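PDB 6HHN: L-rhamnose mutarotase from Formosa agariphila, which catalyses the anomeric conversion of alpha- to beta-L-rhamnose, a step in the breakdown of the algal polysaccharide ulvan. Local coordinates for residues L44-I56 against T60-G71. Sequence-based numbering, arbitrary orientation. Where two conformers were deposited one is given.
Sequences LKDNGVSEYSIFI and TNTLFAFQKVSG
Gly-48 O accepts a 2.8 Å hydrogen bond from Ser-70 N. Gly-48 is the C-prime residue of the Schellman motif that ends helix 38-46; lacking a side chain, it can take up positive phi and let Ser-70 O come close. A water bound to Gly-48 O also reaches Ser-50 OG and Ser-70 OG. Ser-50 and Lys-68 then form an antiparallel hydrogen-bonded pair, with Ser-50 N 2.9 Å from Lys-68 O. At Glu-51 the strand is broken by a beta bulge that shifts the register by one. From here Glu-51 OE2 meets Lys-68 NZ at 2.9 Å, from above the carboxylate plane, while OE1 pairs with Lys-68 of the second subunit. Replacing this glutamate by alanine would probably cost both lysine ammonium groups a counter-charge and weaken the dimer contact. Chi1 of Tyr-52 (-175°) runs its side chain alongside that of Gln-67, whose OE1 stands 3.4 Å above the ring centre, the amide plane 84° from the ring. Beyond the bulge, Ser-53 pairs with Phe-66 and Phe-55 with Phe-64 through two backbone bonds each. Ile-54 lies on the Tyr-52 side, CG1 4.1 Å from Ala-65 CB, and also touches Tyr-29. Ile-56 CG1 packs on Leu-63 CD2 at 3.9 Å. The hairpin thus divides its chemistry: one face supplies Tyr-52, a probable substrate-binding residue, while the other carries Phe-64, Phe-66 and the reciprocal salt bridges into the homodimer interface.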
loop_
_atom_site.group_PDB
_atom_site.type_symbol
_atom_site.label_atom_id
_atom_site.label_comp_id
_atom_site.label_asym_id
_atom_site.label_seq_id
_atom_site.Cartn_x
_atom_site.Cartn_y
_atom_site.Cartn_z
ATOM N N LEU A 44 13.370 14.521 -0.738
ATOM C CA LEU A 44 12.122 13.973 -0.229
ATOM C C LEU A 44 11.972 14.290 1.254
ATOM O O LEU A 44 10.915 14.754 1.698
ATOM C CB LEU A 44 12.093 12.471 -0.502
ATOM C CG LEU A 44 11.907 12.070 -1.974
ATOM C CD1 LEU A 44 12.169 10.592 -2.139
ATOM C CD2 LEU A 44 10.514 12.430 -2.423
ATOM N N LYS A 45 13.037 14.065 2.031
ATOM C CA LYS A 45 12.994 14.394 3.458
ATOM C C LYS A 45 12.744 15.883 3.685
ATOM O O LYS A 45 11.927 16.259 4.531
ATOM C CB LYS A 45 14.284 13.924 4.129
ATOM C CG LYS A 45 14.439 12.405 4.168
ATOM C CD LYS A 45 15.646 12.017 4.991
ATOM C CE LYS A 45 16.027 10.563 4.770
ATOM N NZ LYS A 45 17.434 10.303 5.210
ATOM N N ASP A 46 13.425 16.741 2.915
ATOM C CA ASP A 46 13.253 18.181 3.064
ATOM C C ASP A 46 11.824 18.602 2.767
ATOM O O ASP A 46 11.362 19.633 3.257
ATOM C CB ASP A 46 14.180 18.941 2.112
ATOM C CG ASP A 46 15.640 18.882 2.522
ATOM O OD1 ASP A 46 15.934 18.461 3.662
ATOM O OD2 ASP A 46 16.499 19.268 1.688
ATOM N N ASN A 47 11.106 17.820 1.955
ATOM C CA ASN A 47 9.726 18.121 1.599
ATOM C C ASN A 47 8.725 17.367 2.463
ATOM O O ASN A 47 7.541 17.292 2.117
ATOM C CB ASN A 47 9.498 17.874 0.109
ATOM C CG ASN A 47 10.057 18.998 -0.758
ATOM O OD1 ASN A 47 9.315 19.874 -1.206
ATOM N ND2 ASN A 47 11.378 18.992 -0.979
ATOM N N GLY A 48 9.178 16.821 3.587
ATOM C CA GLY A 48 8.292 16.250 4.583
ATOM C C GLY A 48 7.932 14.794 4.397
ATOM O O GLY A 48 7.056 14.291 5.112
ATOM N N VAL A 49 8.575 14.096 3.474
ATOM C CA VAL A 49 8.267 12.690 3.240
ATOM C C VAL A 49 9.044 11.830 4.227
ATOM O O VAL A 49 10.252 12.025 4.427
ATOM C CB VAL A 49 8.610 12.289 1.797
ATOM C CG1 VAL A 49 8.336 10.795 1.580
ATOM C CG2 VAL A 49 7.824 13.111 0.813
ATOM N N SER A 50 8.356 10.864 4.830
ATOM C CA SER A 50 9.000 9.855 5.654
ATOM C C SER A 50 8.302 8.522 5.440
ATOM O O SER A 50 7.204 8.453 4.870
ATOM C CB SER A 50 8.962 10.226 7.141
ATOM O OG SER A 50 7.628 10.295 7.621
ATOM N N GLU A 51 8.969 7.459 5.887
ATOM C CA GLU A 51 8.419 6.106 5.870
ATOM C C GLU A 51 7.801 5.776 4.515
ATOM O O GLU A 51 6.653 5.342 4.408
ATOM C CB GLU A 51 7.429 5.909 7.007
ATOM C CG GLU A 51 8.098 6.053 8.364
ATOM C CD GLU A 51 7.147 5.807 9.504
ATOM O OE1 GLU A 51 6.470 4.759 9.477
ATOM O OE2 GLU A 51 7.068 6.671 10.406
ATOM N N TYR A 52 8.590 6.000 3.481
ATOM C CA TYR A 52 8.185 5.791 2.093
ATOM C C TYR A 52 8.557 4.371 1.696
ATOM O O TYR A 52 9.737 4.041 1.593
ATOM C CB TYR A 52 8.943 6.801 1.232
ATOM C CG TYR A 52 8.609 6.864 -0.237
ATOM C CD1 TYR A 52 7.608 6.097 -0.818
ATOM C CD2 TYR A 52 9.328 7.720 -1.058
ATOM C CE1 TYR A 52 7.338 6.206 -2.168
ATOM C CE2 TYR A 52 9.067 7.827 -2.384
ATOM C CZ TYR A 52 8.073 7.062 -2.956
ATOM O OH TYR A 52 7.821 7.182 -4.320
ATOM N N SER A 53 7.540 3.537 1.466
ATOM C CA SER A 53 7.709 2.172 1.021
ATOM C C SER A 53 7.063 1.997 -0.344
ATOM O O SER A 53 6.024 2.602 -0.631
ATOM C CB SER A 53 6.971 1.181 1.944
ATOM O OG SER A 53 7.668 0.995 3.179
ATOM N N ILE A 54 7.683 1.170 -1.178
ATOM C CA ILE A 54 7.063 0.724 -2.423
ATOM C C ILE A 54 7.093 -0.803 -2.433
ATOM O O ILE A 54 8.135 -1.406 -2.148
ATOM C CB ILE A 54 7.765 1.299 -3.665
ATOM C CG1 ILE A 54 7.785 2.824 -3.605
ATOM C CG2 ILE A 54 7.039 0.794 -4.937
ATOM C CD1 ILE A 54 8.658 3.480 -4.664
ATOM N N PHE A 55 5.927 -1.417 -2.699
ATOM C CA PHE A 55 5.740 -2.858 -2.747
ATOM C C PHE A 55 5.333 -3.261 -4.160
ATOM O O PHE A 55 4.720 -2.474 -4.893
ATOM C CB PHE A 55 4.610 -3.277 -1.777
ATOM C CG PHE A 55 4.814 -2.828 -0.355
ATOM C CD1 PHE A 55 4.358 -1.588 0.065
ATOM C CD2 PHE A 55 5.453 -3.642 0.556
ATOM C CE1 PHE A 55 4.525 -1.172 1.368
ATOM C CE2 PHE A 55 5.637 -3.228 1.873
ATOM C CZ PHE A 55 5.176 -1.988 2.277
ATOM N N ILE A 56 5.674 -4.488 -4.548
ATOM C CA ILE A 56 5.362 -4.980 -5.884
ATOM C C ILE A 56 4.420 -6.177 -5.823
ATOM O O ILE A 56 4.522 -7.030 -4.927
ATOM C CB ILE A 56 6.659 -5.307 -6.664
ATOM C CG1 ILE A 56 6.351 -5.489 -8.155
ATOM C CG2 ILE A 56 7.356 -6.530 -6.071
ATOM C CD1 ILE A 56 7.604 -5.662 -8.999
ATOM N N THR A 60 1.372 -8.818 -11.760
ATOM C CA THR A 60 0.559 -7.838 -12.469
ATOM C C THR A 60 1.333 -6.581 -12.830
ATOM O O THR A 60 0.736 -5.592 -13.300
ATOM C CB THR A 60 -0.666 -7.460 -11.657
ATOM O OG1 THR A 60 -0.224 -6.773 -10.493
ATOM C CG2 THR A 60 -1.438 -8.702 -11.254
ATOM N N ASN A 61 2.639 -6.585 -12.628
ATOM C CA ASN A 61 3.458 -5.414 -12.928
ATOM C C ASN A 61 2.946 -4.180 -12.203
ATOM O O ASN A 61 3.001 -3.060 -12.750
ATOM C CB ASN A 61 3.514 -5.154 -14.438
ATOM C CG ASN A 61 3.776 -6.408 -15.224
ATOM O OD1 ASN A 61 4.820 -7.036 -15.057
ATOM N ND2 ASN A 61 2.826 -6.791 -16.088
ATOM N N THR A 62 2.492 -4.356 -10.955
ATOM C CA THR A 62 1.908 -3.236 -10.226
ATOM C C THR A 62 2.744 -2.878 -9.006
ATOM O O THR A 62 3.183 -3.761 -8.256
ATOM C CB THR A 62 0.465 -3.553 -9.813
ATOM O OG1 THR A 62 -0.336 -3.712 -10.994
ATOM C CG2 THR A 62 -0.108 -2.447 -8.951
ATOM N N LEU A 63 2.940 -1.578 -8.800
ATOM C CA LEU A 63 3.632 -1.053 -7.628
ATOM C C LEU A 63 2.629 -0.328 -6.745
ATOM O O LEU A 63 1.823 0.464 -7.239
ATOM C CB LEU A 63 4.729 -0.074 -8.058
ATOM C CG LEU A 63 5.814 -0.662 -8.958
ATOM C CD1 LEU A 63 6.625 0.437 -9.656
ATOM C CD2 LEU A 63 6.738 -1.581 -8.146
ATOM N N PHE A 64 2.671 -0.612 -5.455
ATOM C CA PHE A 64 1.845 0.064 -4.466
ATOM C C PHE A 64 2.773 0.832 -3.539
ATOM O O PHE A 64 3.622 0.235 -2.868
ATOM C CB PHE A 64 1.008 -0.959 -3.703
ATOM C CG PHE A 64 -0.038 -1.654 -4.553
ATOM C CD1 PHE A 64 -1.299 -1.096 -4.712
ATOM C CD2 PHE A 64 0.223 -2.874 -5.174
ATOM C CE1 PHE A 64 -2.277 -1.729 -5.464
ATOM C CE2 PHE A 64 -0.764 -3.523 -5.933
ATOM C CZ PHE A 64 -2.006 -2.941 -6.083
ATOM N N ALA A 65 2.617 2.149 -3.509
ATOM C CA ALA A 65 3.446 3.040 -2.711
ATOM C C ALA A 65 2.653 3.564 -1.525
ATOM O O ALA A 65 1.467 3.903 -1.651
ATOM C CB ALA A 65 3.906 4.228 -3.563
ATOM N N PHE A 66 3.332 3.644 -0.374
ATOM C CA PHE A 66 2.811 4.230 0.849
ATOM C C PHE A 66 3.851 5.213 1.368
ATOM O O PHE A 66 5.037 4.900 1.380
ATOM C CB PHE A 66 2.590 3.128 1.897
ATOM C CG PHE A 66 2.260 3.649 3.266
ATOM C CD1 PHE A 66 3.268 3.953 4.180
ATOM C CD2 PHE A 66 0.950 3.862 3.632
ATOM C CE1 PHE A 66 2.963 4.456 5.430
ATOM C CE2 PHE A 66 0.643 4.349 4.906
ATOM C CZ PHE A 66 1.655 4.648 5.794
ATOM N N GLN A 67 3.411 6.390 1.808
ATOM C CA GLN A 67 4.333 7.315 2.454
ATOM C C GLN A 67 3.571 8.187 3.435
ATOM O O GLN A 67 2.343 8.315 3.374
ATOM C CB GLN A 67 5.104 8.179 1.448
ATOM C CG GLN A 67 4.225 9.032 0.611
ATOM C CD GLN A 67 4.942 9.798 -0.514
ATOM O OE1 GLN A 67 5.971 9.378 -1.071
ATOM N NE2 GLN A 67 4.374 10.909 -0.858
ATOM N N LYS A 68 4.319 8.776 4.354
ATOM C CA LYS A 68 3.809 9.809 5.236
ATOM C C LYS A 68 4.360 11.148 4.781
ATOM O O LYS A 68 5.522 11.244 4.380
ATOM C CB LYS A 68 4.251 9.578 6.671
ATOM C CG LYS A 68 3.667 8.347 7.301
ATOM C CD LYS A 68 4.106 8.275 8.742
ATOM C CE LYS A 68 3.736 6.950 9.345
ATOM N NZ LYS A 68 4.176 6.842 10.775
ATOM N N VAL A 69 3.529 12.178 4.863
ATOM C CA VAL A 69 3.909 13.517 4.448
ATOM C C VAL A 69 3.538 14.465 5.572
ATOM O O VAL A 69 2.373 14.522 5.985
ATOM C CB VAL A 69 3.236 13.935 3.132
ATOM C CG1 VAL A 69 3.646 15.355 2.769
ATOM C CG2 VAL A 69 3.612 12.961 2.015
ATOM N N SER A 70 4.531 15.195 6.074
ATOM C CA SER A 70 4.315 16.180 7.133
ATOM C C SER A 70 4.317 17.558 6.482
ATOM O O SER A 70 5.332 18.251 6.422
ATOM C CB SER A 70 5.388 16.050 8.204
ATOM O OG SER A 70 5.334 14.769 8.807
ATOM N N GLY A 71 3.151 17.946 5.973
ATOM C CA GLY A 71 2.974 19.238 5.338
ATOM C C GLY A 71 4.058 19.586 4.338
ATOM O O GLY A 71 4.421 18.771 3.493
HETATM O O HOH W 1 6.539 12.788 7.247
#